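Local coordinates for protein 2-hydroxyhepta-2,4-diene-1,7-dioate isomerase (Corynebacterium glutamicum, PDB 4DBF) that probably works as a magnesium-dependent lyase, decarboxylating oxaloacetate, in the fumarylacetoacetate hydrolase (FAH) family, and is also assigned isomerase activity, at residues G137-I143 against D252-S258; V83-N89 against P106-K112; F162-N166 against I275-L281. One frame throughout, in Å; residues are numbered along the deposited sequence.

Contact 1: G137-I143 against D252-S258; sequences GELAVVI and DVIATGS. With MG (magnesium ion), chain C.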
loop_
_atom_site.group_PDB
_atom_site.type_symbol
_atom_site.label_atom_id
_atom_site.label_comp_id
_atom_site.label_asym_id
_atom_site.label_seq_id
_atom_site.Cartn_x
_atom_site.Cartn_y
_atom_site.Cartn_z
ATOM N N GLY A 137 -4.120 -12.439 15.665
ATOM C CA GLY A 137 -5.052 -13.129 14.819
ATOM C C GLY A 137 -6.258 -12.299 14.510
ATOM O O GLY A 137 -6.879 -11.817 15.388
ATOM N N GLU A 138 -6.588 -12.179 13.236
ATOM C CA GLU A 138 -7.689 -11.364 12.808
ATOM C C GLU A 138 -8.515 -11.971 11.721
ATOM O O GLU A 138 -8.035 -12.650 10.885
ATOM C CB GLU A 138 -7.241 -9.963 12.367
ATOM C CG GLU A 138 -6.132 -9.381 13.185
ATOM C CD GLU A 138 -5.868 -7.899 12.976
ATOM O OE1 GLU A 138 -6.567 -7.201 12.306
ATOM O OE2 GLU A 138 -4.918 -7.428 13.532
ATOM N N LEU A 139 -9.782 -11.679 11.760
ATOM C CA LEU A 139 -10.644 -11.954 10.659
ATOM C C LEU A 139 -10.348 -10.993 9.511
ATOM O O LEU A 139 -10.306 -9.829 9.686
ATOM C CB LEU A 139 -12.083 -11.818 11.081
ATOM C CG LEU A 139 -13.067 -12.140 9.998
ATOM C CD1 LEU A 139 -13.029 -13.592 9.585
ATOM C CD2 LEU A 139 -14.444 -11.704 10.433
ATOM N N ALA A 140 -10.132 -11.552 8.339
ATOM C CA ALA A 140 -9.778 -10.800 7.157
ATOM C C ALA A 140 -10.888 -10.866 6.152
ATOM O O ALA A 140 -11.445 -11.874 5.946
ATOM C CB ALA A 140 -8.495 -11.302 6.531
ATOM N N VAL A 141 -11.147 -9.748 5.539
ATOM C CA VAL A 141 -12.140 -9.659 4.518
ATOM C C VAL A 141 -11.460 -9.542 3.158
ATOM O O VAL A 141 -10.596 -8.741 2.978
ATOM C CB VAL A 141 -13.014 -8.433 4.700
ATOM C CG1 VAL A 141 -14.010 -8.345 3.602
ATOM C CG2 VAL A 141 -13.699 -8.439 6.037
ATOM N N VAL A 142 -11.887 -10.333 2.210
ATOM C CA VAL A 142 -11.383 -10.162 0.878
ATOM C C VAL A 142 -12.431 -9.527 -0.030
ATOM O O VAL A 142 -13.504 -10.032 -0.178
ATOM C CB VAL A 142 -10.877 -11.468 0.274
ATOM C CG1 VAL A 142 -10.396 -11.235 -1.118
ATOM C CG2 VAL A 142 -9.798 -12.065 1.123
ATOM N N ILE A 143 -12.057 -8.399 -0.601
ATOM C CA ILE A 143 -12.889 -7.594 -1.458
ATOM C C ILE A 143 -13.071 -8.262 -2.827
ATOM O O ILE A 143 -12.173 -8.791 -3.376
ATOM C CB ILE A 143 -12.353 -6.153 -1.612
ATOM C CG1 ILE A 143 -12.403 -5.388 -0.306
ATOM C CG2 ILE A 143 -13.178 -5.376 -2.608
ATOM C CD1 ILE A 143 -13.746 -5.396 0.335
ATOM N N ASP A 252 -8.169 -6.976 -2.700
ATOM C CA ASP A 252 -7.723 -6.140 -1.542
ATOM C C ASP A 252 -8.194 -6.806 -0.212
ATOM O O ASP A 252 -9.267 -7.426 -0.145
ATOM C CB ASP A 252 -8.306 -4.736 -1.587
ATOM C CG ASP A 252 -7.514 -3.785 -2.475
ATOM O OD1 ASP A 252 -6.450 -4.184 -2.992
ATOM O OD2 ASP A 252 -7.963 -2.660 -2.627
ATOM N N VAL A 253 -7.418 -6.643 0.860
ATOM C CA VAL A 253 -7.716 -7.397 2.056
ATOM C C VAL A 253 -7.956 -6.410 3.209
ATOM O O VAL A 253 -7.213 -5.404 3.314
ATOM C CB VAL A 253 -6.536 -8.354 2.391
ATOM C CG1 VAL A 253 -6.707 -8.859 3.852
ATOM C CG2 VAL A 253 -6.364 -9.544 1.318
ATOM N N ILE A 254 -8.979 -6.665 4.049
ATOM C CA ILE A 254 -9.172 -5.792 5.240
ATOM C C ILE A 254 -8.909 -6.639 6.465
ATOM O O ILE A 254 -9.523 -7.682 6.638
ATOM C CB ILE A 254 -10.610 -5.177 5.282
ATOM C CG1 ILE A 254 -10.848 -4.310 4.049
ATOM C CG2 ILE A 254 -10.853 -4.351 6.630
ATOM C CD1 ILE A 254 -12.379 -3.930 3.934
ATOM N N ALA A 255 -8.025 -6.151 7.348
ATOM C CA ALA A 255 -7.758 -6.871 8.570
ATOM C C ALA A 255 -8.616 -6.167 9.647
ATOM O O ALA A 255 -8.405 -4.973 9.889
ATOM C CB ALA A 255 -6.277 -6.713 8.926
ATOM N N THR A 256 -9.601 -6.868 10.190
ATOM C CA THR A 256 -10.695 -6.218 10.990
ATOM C C THR A 256 -10.372 -6.038 12.498
ATOM O O THR A 256 -11.211 -5.528 13.289
ATOM C CB THR A 256 -12.051 -6.973 10.803
ATOM O OG1 THR A 256 -11.909 -8.329 11.248
ATOM C CG2 THR A 256 -12.428 -6.966 9.303
ATOM N N GLY A 257 -9.211 -6.501 12.938
ATOM C CA GLY A 257 -8.708 -6.103 14.249
ATOM C C GLY A 257 -8.480 -7.254 15.207
ATOM O O GLY A 257 -8.721 -8.432 14.869
ATOM N N SER A 258 -7.966 -6.904 16.397
ATOM C CA SER A 258 -7.608 -7.879 17.435
ATOM C C SER A 258 -7.331 -7.119 18.731
ATOM O O SER A 258 -7.125 -5.904 18.699
ATOM C CB SER A 258 -6.360 -8.669 17.060
ATOM O OG SER A 258 -5.211 -7.886 17.081
HETATM MG MG MG C . -4.044 -5.546 14.049
HETATM O O HOH W 1 -5.426 -4.741 12.597
HETATM O O HOH W 2 -10.824 -9.476 13.697
HETATM O O HOH W 3 -5.295 -5.612 15.663
HETATM O O HOH W 4 -3.616 -3.602 14.592
#
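The magnesium site sits at one end of this strand pair, where Glu138 meets Gly257 and Ser258. Glu138 OE2 binds the magnesium ion at 2.1 Å. The side chain runs straight out beyond CG (chi2 -167°), which carries the carboxylate past the Gly257 backbone to the metal. Its other oxygen, OE1, takes a weak, strongly bent bond from Gly257 N at 2.8 Å. OE1 also accepts from a metal-bound water, so both oxygens of the carboxylate are tied to the site. Ser258 OG accepts from a second metal-bound water, which places Ser258 in the second shell. Three waters fill the coordination sphere together with Glu136 and Asp167 of the same chain.

Behind the site the two segments form antiparallel strands within the FAH-type domain. Val141 N donates to Ile254 O and Ile254 N to Val141 O, both at 2.8 Å, as a hydrogen-bonded antiparallel pair. Ile143 N reaches Asp252 O almost linearly, at 178°. At the metal end Leu139 O is gripped twice by one residue, by Thr256 N at 3.1 Å and by Thr256 OG1 at 2.7 Å. With chi1 at 60°, Thr256 OG1 lies between its own N and carbonyl carbon, which brings it to the oxygen its backbone N already holds. A water bridges Leu139 N, Thr256 OG1 and Gly257 O.

Val141, Ile254 and Thr256 lie toward helix 235-243. Val141 CG2 packs on Thr256 CG2 at 3.8 Å, roughly at a right angle. Further along, Ile143 CD1 touches Ile254 CD1 at 4.1 Å. Ala140, Val142 and Val253 occupy the other face of the sheet, where Ala140 CB meets Val253 CG1.

Contact 2: V83-N89 against P106-K112; sequences VVAIGRN and PPTLFLK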
loop_
_atom_site.group_PDB
_atom_site.type_symbol
_atom_site.label_atom_id
_atom_site.label_comp_id
_atom_site.label_asym_id
_atom_site.label_seq_id
_atom_site.Cartn_x
_atom_site.Cartn_y
_atom_site.Cartn_z
ATOM N N VAL A 83 -3.464 -3.814 1.634
ATOM C CA VAL A 83 -4.007 -4.408 2.824
ATOM C C VAL A 83 -4.357 -3.281 3.776
ATOM O O VAL A 83 -3.515 -2.522 4.152
ATOM C CB VAL A 83 -3.035 -5.353 3.505
ATOM C CG1 VAL A 83 -3.666 -5.908 4.759
ATOM C CG2 VAL A 83 -2.580 -6.408 2.547
ATOM N N VAL A 84 -5.627 -3.155 4.090
ATOM C CA VAL A 84 -6.077 -2.079 4.943
ATOM C C VAL A 84 -6.471 -2.674 6.259
ATOM O O VAL A 84 -7.184 -3.606 6.298
ATOM C CB VAL A 84 -7.260 -1.313 4.372
ATOM C CG1 VAL A 84 -7.610 -0.163 5.288
ATOM C CG2 VAL A 84 -6.985 -0.832 2.972
ATOM N N ALA A 85 -5.916 -2.135 7.323
ATOM C CA ALA A 85 -6.086 -2.700 8.620
ATOM C C ALA A 85 -6.618 -1.694 9.643
ATOM O O ALA A 85 -6.389 -0.555 9.524
ATOM C CB ALA A 85 -4.801 -3.302 9.091
ATOM N N ILE A 86 -7.333 -2.187 10.629
ATOM C CA ILE A 86 -7.913 -1.356 11.670
ATOM C C ILE A 86 -7.230 -1.600 13.014
ATOM O O ILE A 86 -7.164 -2.703 13.484
ATOM C CB ILE A 86 -9.432 -1.592 11.853
ATOM C CG1 ILE A 86 -10.156 -1.658 10.525
ATOM C CG2 ILE A 86 -10.050 -0.505 12.689
ATOM C CD1 ILE A 86 -9.973 -0.433 9.686
ATOM N N GLY A 87 -6.743 -0.537 13.615
ATOM C CA GLY A 87 -6.258 -0.590 14.961
ATOM C C GLY A 87 -7.288 -0.074 15.950
ATOM O O GLY A 87 -8.184 0.625 15.609
ATOM N N ARG A 88 -7.096 -0.452 17.189
ATOM C CA ARG A 88 -8.006 -0.150 18.269
ATOM C C ARG A 88 -9.440 -0.493 18.012
ATOM O O ARG A 88 -10.272 0.264 18.356
ATOM C CB ARG A 88 -7.931 1.302 18.636
ATOM C CG ARG A 88 -6.525 1.761 18.852
ATOM C CD ARG A 88 -6.444 3.121 19.440
ATOM N NE ARG A 88 -6.491 4.175 18.468
ATOM C CZ ARG A 88 -5.435 4.720 17.937
ATOM N NH1 ARG A 88 -4.240 4.297 18.261
ATOM N NH2 ARG A 88 -5.592 5.687 17.081
ATOM N N ASN A 89 -9.701 -1.639 17.430
ATOM C CA ASN A 89 -11.049 -2.041 17.160
ATOM C C ASN A 89 -11.634 -3.074 18.090
ATOM O O ASN A 89 -12.724 -3.485 17.893
ATOM C CB ASN A 89 -11.184 -2.548 15.729
ATOM C CG ASN A 89 -12.596 -2.463 15.217
ATOM O OD1 ASN A 89 -13.314 -1.559 15.545
ATOM N ND2 ASN A 89 -12.990 -3.425 14.429
ATOM N N PRO A 106 -10.311 6.395 19.078
ATOM C CA PRO A 106 -11.186 5.537 18.317
ATOM C C PRO A 106 -10.402 4.675 17.354
ATOM O O PRO A 106 -9.261 4.896 17.166
ATOM C CB PRO A 106 -12.052 6.512 17.586
ATOM C CG PRO A 106 -11.229 7.686 17.454
ATOM C CD PRO A 106 -10.458 7.791 18.700
ATOM N N PRO A 107 -11.053 3.692 16.789
ATOM C CA PRO A 107 -10.428 2.856 15.781
ATOM C C PRO A 107 -9.750 3.668 14.701
ATOM O O PRO A 107 -10.209 4.695 14.362
ATOM C CB PRO A 107 -11.596 2.088 15.219
ATOM C CG PRO A 107 -12.523 1.952 16.361
ATOM C CD PRO A 107 -12.434 3.285 17.017
ATOM N N THR A 108 -8.653 3.174 14.184
ATOM C CA THR A 108 -7.891 3.888 13.216
ATOM C C THR A 108 -7.461 2.943 12.107
ATOM O O THR A 108 -7.195 1.827 12.357
ATOM C CB THR A 108 -6.660 4.521 13.876
ATOM O OG1 THR A 108 -6.057 5.461 13.015
ATOM C CG2 THR A 108 -5.676 3.472 14.269
ATOM N N LEU A 109 -7.393 3.456 10.903
ATOM C CA LEU A 109 -7.013 2.712 9.746
ATOM C C LEU A 109 -5.516 2.782 9.539
ATOM O O LEU A 109 -4.925 3.760 9.790
ATOM C CB LEU A 109 -7.737 3.332 8.571
ATOM C CG LEU A 109 -7.626 2.893 7.146
ATOM C CD1 LEU A 109 -8.799 3.464 6.370
ATOM C CD2 LEU A 109 -6.339 3.417 6.591
ATOM N N PHE A 110 -4.923 1.711 9.062
ATOM C CA PHE A 110 -3.553 1.758 8.595
ATOM C C PHE A 110 -3.327 0.776 7.442
ATOM O O PHE A 110 -4.191 0.008 7.105
ATOM C CB PHE A 110 -2.550 1.588 9.736
ATOM C CG PHE A 110 -2.547 0.246 10.351
ATOM C CD1 PHE A 110 -3.432 -0.074 11.309
ATOM C CD2 PHE A 110 -1.640 -0.677 9.982
ATOM C CE1 PHE A 110 -3.451 -1.305 11.869
ATOM C CE2 PHE A 110 -1.651 -1.915 10.527
ATOM C CZ PHE A 110 -2.560 -2.239 11.469
ATOM N N LEU A 111 -2.162 0.859 6.847
ATOM C CA LEU A 111 -1.838 0.030 5.700
ATOM C C LEU A 111 -0.710 -0.934 5.986
ATOM O O LEU A 111 0.196 -0.572 6.635
ATOM C CB LEU A 111 -1.468 0.894 4.520
ATOM C CG LEU A 111 -2.512 1.903 4.049
ATOM C CD1 LEU A 111 -1.990 2.886 3.048
ATOM C CD2 LEU A 111 -3.710 1.196 3.529
ATOM N N LYS A 112 -0.811 -2.143 5.454
ATOM C CA LYS A 112 0.320 -3.048 5.333
ATOM C C LYS A 112 0.614 -3.180 3.845
ATOM O O LYS A 112 -0.278 -3.268 3.087
ATOM C CB LYS A 112 0.047 -4.423 5.932
ATOM C CG LYS A 112 -0.036 -4.500 7.441
ATOM C CD LYS A 112 -0.602 -5.812 7.943
ATOM C CE LYS A 112 0.440 -6.867 8.226
ATOM N NZ LYS A 112 1.153 -6.716 9.493
HETATM O O HOH W 5 -1.399 -1.661 1.623
HETATM O O HOH W 6 -8.038 7.182 16.575
#
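Gly87 and Thr108 exchange two backbone hydrogen bonds, and the shorter, from Gly87 N to Thr108 O, is 2.7 Å. Ala85 and Phe110 form the next hydrogen-bonded pair, and Lys112 N donates to Val83 O at the far end. Beyond Gly87 the chain turns out of the strand, and the Arg88 side chain reaches back. Its NE donates to Pro106 O at 3.1 Å, with the oxygen near the guanidinium plane but the donor well above the carbonyl plane. A water at the same guanidinium edge accepts from Arg88 NH2. Thr108 CG2 lies over one guanidinium face, 3.6 Å above the plane and toward its rim. Thr108 OG1 bonds to Asp177 O of the second subunit.

The Phe110 ring folds back over the neighbouring strand. Its CG stands between the backbone N and the carbonyl carbon (chi1 68°), which lays one ring face on Ala85 CB. That methyl sits 3.7 Å from the ring centroid, a CH-pi contact, while Gly87 N approaches the ring edge. Trp180 meets the same ring edge-to-face.

Val84, Ile86, Leu109 and Leu111 share the other face, toward helix 235-243 and the second subunit. Val84 CG1 presses on Leu109 CG at 3.6 Å. The other Val84 methyl, CG2, lies beside Leu111 CD2. Ile86 CG2 reaches Pro107 CB at 3.9 Å.

Lys112 CB packs against Val83, but NZ leads away to the carbonyls of Lys184 and Phe189 and to a salt bridge with the metal ligand Asp167. The successive strands pair as an antiparallel hairpin whose long connection is partly unmodelled, and its Phe110 face borders the magnesium site.

Contact 3: F162-N166 against I275-L281; sequences FTIIN and IPGIGKL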
loop_
_atom_site.group_PDB
_atom_site.type_symbol
_atom_site.label_atom_id
_atom_site.label_comp_id
_atom_site.label_asym_id
_atom_site.label_seq_id
_atom_site.Cartn_x
_atom_site.Cartn_y
_atom_site.Cartn_z
ATOM N N PHE A 162 -14.131 -14.567 3.468
ATOM C CA PHE A 162 -13.397 -14.283 4.693
ATOM C C PHE A 162 -12.151 -15.144 4.660
ATOM O O PHE A 162 -12.200 -16.235 4.130
ATOM C CB PHE A 162 -14.211 -14.661 5.969
ATOM C CG PHE A 162 -15.292 -13.658 6.302
ATOM C CD1 PHE A 162 -15.125 -12.306 6.032
ATOM C CD2 PHE A 162 -16.490 -14.069 6.890
ATOM C CE1 PHE A 162 -16.166 -11.370 6.306
ATOM C CE2 PHE A 162 -17.501 -13.125 7.207
ATOM C CZ PHE A 162 -17.328 -11.785 6.892
ATOM N N THR A 163 -11.053 -14.655 5.247
ATOM C CA THR A 163 -9.887 -15.493 5.474
ATOM C C THR A 163 -9.251 -15.114 6.797
ATOM O O THR A 163 -9.824 -14.345 7.535
ATOM C CB THR A 163 -8.904 -15.433 4.219
ATOM O OG1 THR A 163 -7.891 -16.428 4.378
ATOM C CG2 THR A 163 -8.292 -14.061 4.080
ATOM N N ILE A 164 -8.095 -15.659 7.131
ATOM C CA ILE A 164 -7.451 -15.293 8.371
ATOM C C ILE A 164 -6.230 -14.466 8.000
ATOM O O ILE A 164 -5.561 -14.740 6.960
ATOM C CB ILE A 164 -6.991 -16.553 9.159
ATOM C CG1 ILE A 164 -8.151 -17.569 9.336
ATOM C CG2 ILE A 164 -6.385 -16.090 10.518
ATOM C CD1 ILE A 164 -7.676 -18.919 9.959
ATOM N N ILE A 165 -5.926 -13.463 8.813
ATOM C CA ILE A 165 -4.632 -12.748 8.704
ATOM C C ILE A 165 -3.918 -12.747 10.065
ATOM O O ILE A 165 -4.554 -12.683 11.103
ATOM C CB ILE A 165 -4.804 -11.313 8.116
ATOM C CG1 ILE A 165 -3.415 -10.647 7.959
ATOM C CG2 ILE A 165 -5.759 -10.384 9.014
ATOM C CD1 ILE A 165 -3.423 -9.352 7.195
ATOM N N ASN A 166 -2.590 -12.864 10.049
ATOM C CA ASN A 166 -1.787 -12.710 11.264
ATOM C C ASN A 166 -1.128 -11.324 11.096
ATOM O O ASN A 166 -0.232 -11.155 10.237
ATOM C CB ASN A 166 -0.754 -13.879 11.367
ATOM C CG ASN A 166 -0.035 -13.871 12.673
ATOM O OD1 ASN A 166 -0.039 -12.839 13.373
ATOM N ND2 ASN A 166 0.607 -14.993 13.028
ATOM N N ILE A 275 -9.677 -19.836 13.261
ATOM C CA ILE A 275 -11.001 -19.244 13.237
ATOM C C ILE A 275 -11.992 -20.340 12.769
ATOM O O ILE A 275 -11.932 -20.748 11.632
ATOM C CB ILE A 275 -11.091 -17.959 12.359
ATOM C CG1 ILE A 275 -10.148 -16.831 12.851
ATOM C CG2 ILE A 275 -12.544 -17.472 12.330
ATOM C CD1 ILE A 275 -10.295 -15.544 12.094
ATOM N N PRO A 276 -12.873 -20.856 13.667
ATOM C CA PRO A 276 -13.804 -21.947 13.274
ATOM C C PRO A 276 -14.673 -21.519 12.102
ATOM O O PRO A 276 -15.113 -20.353 12.035
ATOM C CB PRO A 276 -14.644 -22.185 14.557
ATOM C CG PRO A 276 -14.377 -20.947 15.466
ATOM C CD PRO A 276 -12.953 -20.562 15.114
ATOM N N GLY A 277 -14.859 -22.393 11.133
ATOM C CA GLY A 277 -15.576 -21.972 9.930
ATOM C C GLY A 277 -14.662 -21.582 8.773
ATOM O O GLY A 277 -15.068 -21.644 7.595
ATOM N N ILE A 278 -13.429 -21.189 9.105
ATOM C CA ILE A 278 -12.419 -20.903 8.097
ATOM C C ILE A 278 -11.368 -21.992 8.214
ATOM O O ILE A 278 -11.198 -22.784 7.295
ATOM C CB ILE A 278 -11.796 -19.462 8.305
ATOM C CG1 ILE A 278 -12.931 -18.418 8.370
ATOM C CG2 ILE A 278 -10.695 -19.195 7.201
ATOM C CD1 ILE A 278 -12.418 -16.948 8.399
ATOM N N GLY A 279 -10.674 -22.070 9.351
ATOM C CA GLY A 279 -9.616 -23.061 9.493
ATOM C C GLY A 279 -8.464 -22.572 10.317
ATOM O O GLY A 279 -8.669 -21.851 11.276
ATOM N N LYS A 280 -7.251 -22.933 9.922
ATOM C CA LYS A 280 -6.073 -22.577 10.726
ATOM C C LYS A 280 -4.994 -21.965 9.853
ATOM O O LYS A 280 -4.795 -22.402 8.732
ATOM C CB LYS A 280 -5.521 -23.827 11.430
ATOM C CG LYS A 280 -6.371 -24.271 12.615
ATOM C CD LYS A 280 -5.804 -25.599 13.146
ATOM C CE LYS A 280 -6.651 -26.119 14.291
ATOM N NZ LYS A 280 -6.228 -27.516 14.648
ATOM N N LEU A 281 -4.323 -20.957 10.367
ATOM C CA LEU A 281 -3.209 -20.312 9.696
ATOM C C LEU A 281 -1.978 -20.440 10.580
ATOM O O LEU A 281 -1.878 -19.736 11.612
ATOM C CB LEU A 281 -3.532 -18.818 9.375
ATOM C CG LEU A 281 -2.398 -18.004 8.704
ATOM C CD1 LEU A 281 -1.995 -18.639 7.315
ATOM C CD2 LEU A 281 -2.883 -16.548 8.547
HETATM O O HOH W 7 0.099 -17.339 11.584
#
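Phe162 meets Ile278 with its CB, not with its ring. Ile278 CD1 stops 3.8 Å from Phe162 CB, and the ring leads away to Trp155, Ile200 and Ile203. The other flat group is the Asn166 amide. Its ND2 donates to a water at 2.8 Å, which in turn donates to Leu281 O. Asn166 OD1 accepts from Glu136 N, so both ends of the amide are held.

The contact joins two beta-sheets of the FAH-type domain. Strand 159-170 belongs to one sheet and strand 279-287 to the other. The short strand axes pass 7.7 Å apart at 28°, too far for backbone pairing, and side chains fill the gap. Ile278 and Gly279 both face Ile275, a classic beta bulge at the start of strand 279-287. Ile278 N and Gly279 N both donate to Ile275 O, from opposite faces of its carbonyl plane, and Ile275 N returns a bond to Gly279 O. Ile275 and Ile278 both point toward the same neighbour.

That neighbour is Ile164, whose side chain enters between Ile275, Ile278 and Leu281. It slides past all three, pointing the opposite way to each. Its CG1 touches Ile278 CG2 at 3.7 Å and Ile275 CD1 at 4.0 Å. With CG1 anti to its carbonyl carbon (chi1 -52°), Ile164 sends this branch to the bulge and leaves CG2 for Leu281. Leu281 CD2 lies 4.0 Å from Ile164 CG2 and also approaches the backbone of Ile164 and Asn166. At the far tip of the longer branch, Ile164 CD1 rests 3.4 Å from Gly279 O.

Contacts 1 and 2 share a sheet, since strand 83-87 runs parallel to 253-255. Val84 N probably bonds to Val253 O at 2.9 Å, and Ala255 N to Val84 O at 2.9 Å. Ala255 CB also packs on Ala85 CB at 3.7 Å. Contact 3 adjoins the other edge of contact 1, where Ala140 O lies 2.9 Å from Thr163 N. Leu139 CD1 of contact 1 packs on Ile278 CD1 of contact 3 at 3.6 Å. Contacts 2 and 3, with centres about 19 Å apart, barely touch. Contacts 1 and 2 border the magnesium site, and contact 1 holds its ligand Glu138. Contact 3 comes near only through 162-166, with the Ile165 side chain about 7 Å from the ion.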